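Local coordinates for 457aa long hypothetical protein (Pyrococcus horikoshii, PDB 2CSU) that is of unknown function but has the domain make-up of the succinyl-CoA ligase-like family, with a Rossmann-type CoA-binding domain followed by two ligase-type domains, at residues T327-E330 against L331-F334; R352-D355 against Y356-T359. All coordinates share one frame; numbering follows the deposited sequence.

How the contacts relate
Both contacts are local, each made within one helix, and they follow one another along the chain without nesting or crossing. Coming from the N terminus, contact 1 spans the last two turns of helix 325-334. The chain then passes through the short strands 340-341 and 344-346 before contact 2 forms the first turns of helix 353-365. Their centres lie about 12 Å apart, and side chains join them: Phe334 CZ is 3.5 Å from Thr359 OG1, and Phe334 also makes a cation-pi contact with Arg358. Neither contact closes a long loop; together they pack two successive helices of the Ligase-CoA region against each other.

Contact 1. Residues T327-E330 against L331-F334; sequences TIEE and LRSF
Two torsions set the side-chain meeting of Ile328 with Arg332: CG2 of Ile328 stands anti to its backbone N, while the arginine CG is also trans to N (chi1 -174°) and the chain then bends at chi2 and chi3. The guanidinium is thereby folded back along the helix, and Ile328 CG2 lies over one of its faces, 3.6 Å from Arg332 NH2. Glu329 CG sits at the edge of the same group, in its plane. The Glu329 carboxylate itself stays apart, with OE1 5.2 Å from Arg332 NH2, so Glu329 offers aliphatic packing rather than a salt bridge; Arg332 NH2 has a long, weak ion pair with Glu325, one turn before Glu329. At the next residue, Ser333, chi1 of 77° swings OG back to Glu330 O at 2.6 Å. That carbonyl also accepts Ser333 N at 3.0 Å, from above its plane; Ser333 thus supplies both donors. Phe334 CD2 comes within 3.1 Å of the same oxygen, obliquely to the ring. Upstream, regular i to i+4 bonds run from Leu331 N to Thr327 O and from Arg332 N to Ile328 O, both 3.1 Å; the next, Ser333 N to Glu329 O, is weak at 121°. Leu331 meanwhile packs on Val341 and Leu362. The switch from i+4 to i+3 bonding describes the tightening C-terminal turn of an alpha-helix.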
ATOM      1  N   THR A 327       3.026   7.931 -35.528  1.00 47.40           N
ATOM      2  CA  THR A 327       3.137   8.282 -34.118  1.00 46.03           C
ATOM      3  C   THR A 327       4.526   7.954 -33.567  1.00 44.25           C
ATOM      4  O   THR A 327       5.159   8.753 -32.889  1.00 43.57           O
ATOM      5  CB  THR A 327       2.072   7.502 -33.347  1.00 46.43           C
ATOM      6  OG1 THR A 327       0.781   7.852 -33.852  1.00 46.98           O
ATOM      7  CG2 THR A 327       2.133   7.860 -31.860  1.00 46.75           C
ATOM      8  N   ILE A 328       5.034   6.782 -33.923  1.00 43.51           N
ATOM      9  CA  ILE A 328       6.375   6.371 -33.522  1.00 43.40           C
ATOM     10  C   ILE A 328       7.436   7.353 -34.013  1.00 43.81           C
ATOM     11  O   ILE A 328       8.383   7.668 -33.293  1.00 43.56           O
ATOM     12  CB  ILE A 328       6.700   4.974 -34.085  1.00 42.84           C
ATOM     13  CG1 ILE A 328       5.704   3.958 -33.533  1.00 42.24           C
ATOM     14  CG2 ILE A 328       8.133   4.582 -33.746  1.00 41.89           C
ATOM     15  CD1 ILE A 328       5.763   2.615 -34.227  1.00 44.21           C
ATOM     16  N   GLU A 329       7.272   7.833 -35.245  1.00 44.48           N
ATOM     17  CA  GLU A 329       8.224   8.765 -35.830  1.00 45.41           C
ATOM     18  C   GLU A 329       8.298  10.086 -35.093  1.00 44.50           C
ATOM     19  O   GLU A 329       9.389  10.592 -34.845  1.00 44.83           O
ATOM     20  CB  GLU A 329       7.903   9.025 -37.307  1.00 47.75           C
ATOM     21  CG  GLU A 329       8.471   7.985 -38.251  1.00 50.66           C
ATOM     22  CD  GLU A 329       8.385   8.404 -39.712  1.00 53.03           C
ATOM     23  OE1 GLU A 329       8.836   7.622 -40.579  1.00 53.57           O
ATOM     24  OE2 GLU A 329       7.870   9.510 -39.992  1.00 53.90           O
ATOM     25  N   GLU A 330       7.148  10.654 -34.749  1.00 43.55           N
ATOM     26  CA  GLU A 330       7.143  11.926 -34.041  1.00 43.00           C
ATOM     27  C   GLU A 330       7.735  11.756 -32.647  1.00 41.99           C
ATOM     28  O   GLU A 330       8.405  12.654 -32.141  1.00 41.30           O
ATOM     29  CB  GLU A 330       5.685  12.415 -33.968  1.00 44.44           C
ATOM     30  CG  GLU A 330       5.211  13.834 -33.653  1.00 46.68           C
ATOM     31  CD  GLU A 330       3.824  14.370 -33.926  1.00 48.08           C
ATOM     32  OE1 GLU A 330       3.054  14.136 -34.856  1.00 48.79           O
ATOM     33  OE2 GLU A 330       3.554  15.138 -33.014  1.00 47.57           O
ATOM     34  N   LEU A 331       7.486  10.609 -32.020  1.00 41.24           N
ATOM     35  CA  LEU A 331       8.031  10.347 -30.687  1.00 39.81           C
ATOM     36  C   LEU A 331       9.556  10.408 -30.765  1.00 39.39           C
ATOM     37  O   LEU A 331      10.229  11.035 -29.936  1.00 38.58           O
ATOM     38  CB  LEU A 331       7.591   8.964 -30.191  1.00 38.87           C
ATOM     39  CG  LEU A 331       6.136   8.812 -29.727  1.00 38.75           C
ATOM     40  CD1 LEU A 331       5.841   7.350 -29.412  1.00 38.67           C
ATOM     41  CD2 LEU A 331       5.900   9.680 -28.492  1.00 37.45           C
ATOM     42  N   ARG A 332      10.082   9.750 -31.789  1.00 38.82           N
ATOM     43  CA  ARG A 332      11.514   9.683 -32.048  1.00 39.09           C
ATOM     44  C   ARG A 332      12.140  11.055 -32.330  1.00 38.59           C
ATOM     45  O   ARG A 332      13.343  11.233 -32.181  1.00 39.30           O
ATOM     46  CB  ARG A 332      11.735   8.751 -33.238  1.00 39.92           C
ATOM     47  CG  ARG A 332      13.165   8.421 -33.587  1.00 41.81           C
ATOM     48  CD  ARG A 332      13.186   6.994 -34.122  1.00 43.16           C
ATOM     49  NE  ARG A 332      12.079   6.759 -35.046  1.00 44.18           N
ATOM     50  CZ  ARG A 332      11.608   5.558 -35.374  1.00 43.73           C
ATOM     51  NH1 ARG A 332      12.144   4.460 -34.852  1.00 42.66           N
ATOM     52  NH2 ARG A 332      10.599   5.458 -36.231  1.00 43.36           N
ATOM     53  N   SER A 333      11.327  12.027 -32.726  1.00 38.31           N
ATOM     54  CA  SER A 333      11.852  13.346 -33.037  1.00 38.21           C
ATOM     55  C   SER A 333      12.163  14.222 -31.829  1.00 37.57           C
ATOM     56  O   SER A 333      13.167  14.935 -31.825  1.00 37.85           O
ATOM     57  CB  SER A 333      10.898  14.091 -33.964  1.00 38.38           C
ATOM     58  OG  SER A 333       9.787  14.586 -33.248  1.00 40.17           O
ATOM     59  N   PHE A 334      11.333  14.164 -30.793  1.00 36.42           N
ATOM     60  CA  PHE A 334      11.573  15.009 -29.630  1.00 35.57           C
ATOM     61  C   PHE A 334      12.078  14.294 -28.382  1.00 35.05           C
ATOM     62  O   PHE A 334      12.474  14.945 -27.417  1.00 34.88           O
ATOM     63  CB  PHE A 334      10.307  15.801 -29.300  1.00 36.22           C
ATOM     64  CG  PHE A 334       9.201  14.969 -28.723  1.00 35.59           C
ATOM     65  CD1 PHE A 334       9.120  14.754 -27.349  1.00 35.67           C
ATOM     66  CD2 PHE A 334       8.237  14.405 -29.551  1.00 35.76           C
ATOM     67  CE1 PHE A 334       8.084  13.982 -26.800  1.00 35.37           C
ATOM     68  CE2 PHE A 334       7.194  13.628 -29.020  1.00 36.56           C
ATOM     69  CZ  PHE A 334       7.118  13.418 -27.642  1.00 36.22           C
TER

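Contact 2. Residues R352-D355 against Y356-T359; sequences RGED and YYRT
The Tyr356 ring receives Arg352 O at its edge, in the ring plane, 3.7 Å from CD1, and Tyr357 likewise has Glu354 O near its ring plane, 4.0 Å from CD2. Outside the two segments, His389 meets the Tyr356 ring with planes at about 80°, and Arg395 makes a cation-pi contact with Tyr357. The setting is the N-terminal start of helix 353-365, with Arg352 at the N-cap position. Here the Asp355 side chain, its CG beside the backbone N (chi1 -68°), turns back toward the N terminus, and OD1 accepts Arg352 N at 2.8 Å. The bond is almost straight, 178° at the hydrogen, and uses the anti lone pair of OD1. This is the backward half of a capping box, the third helical residue accepting from the N-cap amide; its carboxylate may also interact favourably with the helix dipole. Outside the segments, Glu388 accepts Gly353 N, giving this first-turn amide a side-chain partner from another helix. The helical ladder begins at once, with Tyr356 N bonded to Arg352 O and Tyr357 N to Gly353 O. Arg358 N bonds Glu354 O almost straight, and the aliphatic part of Arg358 follows the same carbonyl, CG lying 3.5 Å from Glu354 O. The two tyrosine hydroxyls reach different parts of the fold: Tyr356 OH bonds Ile375 O of strand 371-377, and Tyr357 OH bonds Glu399 OE2 of helix 388-400. At Thr359, backbone N and OG1 both reach Asp355 O, each at 3.0 Å, from opposite faces of the carbonyl plane.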
ATOM      1  N   ARG A 352      10.321  15.822 -19.212  1.00 40.59           N
ATOM      2  CA  ARG A 352       9.717  16.993 -18.596  1.00 40.78           C
ATOM      3  C   ARG A 352       8.218  17.046 -18.878  1.00 39.98           C
ATOM      4  O   ARG A 352       7.673  16.276 -19.660  1.00 39.06           O
ATOM      5  CB  ARG A 352      10.404  18.235 -19.170  1.00 42.34           C
ATOM      6  CG  ARG A 352      11.827  18.423 -18.639  1.00 44.46           C
ATOM      7  CD  ARG A 352      12.396  19.800 -19.003  1.00 47.16           C
ATOM      8  NE  ARG A 352      13.734  19.972 -18.429  1.00 48.83           N
ATOM      9  CZ  ARG A 352      13.791  20.408 -17.159  1.00 49.78           C
ATOM     10  NH1 ARG A 352      12.674  20.662 -16.497  1.00 50.66           N
ATOM     11  NH2 ARG A 352      14.975  20.522 -16.550  1.00 50.56           N
ATOM     12  N   GLY A 353       7.536  17.965 -18.173  1.00 40.40           N
ATOM     13  CA  GLY A 353       6.104  18.107 -18.399  1.00 39.72           C
ATOM     14  C   GLY A 353       5.767  18.119 -19.893  1.00 39.85           C
ATOM     15  O   GLY A 353       4.852  17.453 -20.359  1.00 40.42           O
ATOM     16  N   GLU A 354       6.522  18.942 -20.647  1.00 39.39           N
ATOM     17  CA  GLU A 354       6.262  19.042 -22.079  1.00 38.82           C
ATOM     18  C   GLU A 354       6.319  17.672 -22.764  1.00 37.72           C
ATOM     19  O   GLU A 354       5.568  17.369 -23.682  1.00 37.36           O
ATOM     20  CB  GLU A 354       7.299  19.977 -22.707  1.00 40.93           C
ATOM     21  CG  GLU A 354       7.164  21.427 -22.232  1.00 44.19           C
ATOM     22  CD  GLU A 354       5.719  21.871 -22.304  1.00 45.76           C
ATOM     23  OE1 GLU A 354       5.079  21.644 -23.324  1.00 45.64           O
ATOM     24  OE2 GLU A 354       5.251  22.481 -21.344  1.00 46.50           O
ATOM     25  N   ASP A 355       7.285  16.847 -22.310  1.00 36.27           N
ATOM     26  CA  ASP A 355       7.423  15.518 -22.893  1.00 35.31           C
ATOM     27  C   ASP A 355       6.203  14.644 -22.598  1.00 34.51           C
ATOM     28  O   ASP A 355       5.725  13.890 -23.433  1.00 33.90           O
ATOM     29  CB  ASP A 355       8.680  14.867 -22.314  1.00 35.61           C
ATOM     30  CG  ASP A 355       9.918  15.591 -22.824  1.00 35.07           C
ATOM     31  OD1 ASP A 355      10.814  15.832 -22.013  1.00 34.48           O
ATOM     32  OD2 ASP A 355       9.989  15.875 -24.016  1.00 35.30           O
ATOM     33  N   TYR A 356       5.731  14.727 -21.339  1.00 33.60           N
ATOM     34  CA  TYR A 356       4.545  13.964 -20.964  1.00 33.52           C
ATOM     35  C   TYR A 356       3.314  14.413 -21.760  1.00 34.28           C
ATOM     36  O   TYR A 356       2.514  13.617 -22.226  1.00 33.28           O
ATOM     37  CB  TYR A 356       4.301  14.155 -19.465  1.00 32.44           C
ATOM     38  CG  TYR A 356       4.939  13.051 -18.694  1.00 31.91           C
ATOM     39  CD1 TYR A 356       6.300  13.103 -18.406  1.00 31.14           C
ATOM     40  CD2 TYR A 356       4.176  11.980 -18.228  1.00 32.51           C
ATOM     41  CE1 TYR A 356       6.893  12.101 -17.651  1.00 31.93           C
ATOM     42  CE2 TYR A 356       4.771  10.972 -17.479  1.00 31.70           C
ATOM     43  CZ  TYR A 356       6.124  11.027 -17.197  1.00 31.91           C
ATOM     44  OH  TYR A 356       6.722  10.038 -16.438  1.00 30.29           O
ATOM     45  N   TYR A 357       3.158  15.747 -21.875  1.00 34.93           N
ATOM     46  CA  TYR A 357       2.038  16.279 -22.649  1.00 35.83           C
ATOM     47  C   TYR A 357       2.041  15.733 -24.078  1.00 35.95           C
ATOM     48  O   TYR A 357       1.071  15.160 -24.554  1.00 36.31           O
ATOM     49  CB  TYR A 357       2.158  17.808 -22.674  1.00 37.78           C
ATOM     50  CG  TYR A 357       1.441  18.376 -23.853  1.00 39.77           C
ATOM     51  CD1 TYR A 357       0.050  18.330 -23.912  1.00 41.00           C
ATOM     52  CD2 TYR A 357       2.152  19.000 -24.881  1.00 40.49           C
ATOM     53  CE1 TYR A 357      -0.623  18.905 -24.980  1.00 41.54           C
ATOM     54  CE2 TYR A 357       1.479  19.567 -25.955  1.00 41.40           C
ATOM     55  CZ  TYR A 357       0.097  19.515 -26.008  1.00 41.89           C
ATOM     56  OH  TYR A 357      -0.578  20.037 -27.095  1.00 43.04           O
ATOM     57  N   ARG A 358       3.145  15.927 -24.788  1.00 35.77           N
ATOM     58  CA  ARG A 358       3.224  15.495 -26.175  1.00 35.79           C
ATOM     59  C   ARG A 358       3.007  14.000 -26.372  1.00 34.82           C
ATOM     60  O   ARG A 358       2.218  13.589 -27.222  1.00 35.33           O
ATOM     61  CB  ARG A 358       4.574  15.898 -26.779  1.00 36.57           C
ATOM     62  CG  ARG A 358       4.702  17.387 -27.062  1.00 38.05           C
ATOM     63  CD  ARG A 358       6.067  17.716 -27.651  1.00 37.73           C
ATOM     64  NE  ARG A 358       6.096  17.605 -29.111  1.00 37.96           N
ATOM     65  CZ  ARG A 358       7.155  17.927 -29.851  1.00 38.25           C
ATOM     66  NH1 ARG A 358       8.259  18.367 -29.261  1.00 37.30           N
ATOM     67  NH2 ARG A 358       7.110  17.828 -31.177  1.00 37.93           N
ATOM     68  N   THR A 359       3.712  13.188 -25.592  1.00 33.92           N
ATOM     69  CA  THR A 359       3.586  11.738 -25.713  1.00 33.29           C
ATOM     70  C   THR A 359       2.161  11.233 -25.431  1.00 33.07           C
ATOM     71  O   THR A 359       1.652  10.362 -26.140  1.00 32.79           O
ATOM     72  CB  THR A 359       4.569  11.020 -24.764  1.00 32.86           C
ATOM     73  OG1 THR A 359       5.913  11.403 -25.090  1.00 31.78           O
ATOM     74  CG2 THR A 359       4.435   9.518 -24.908  1.00 32.36           C
TER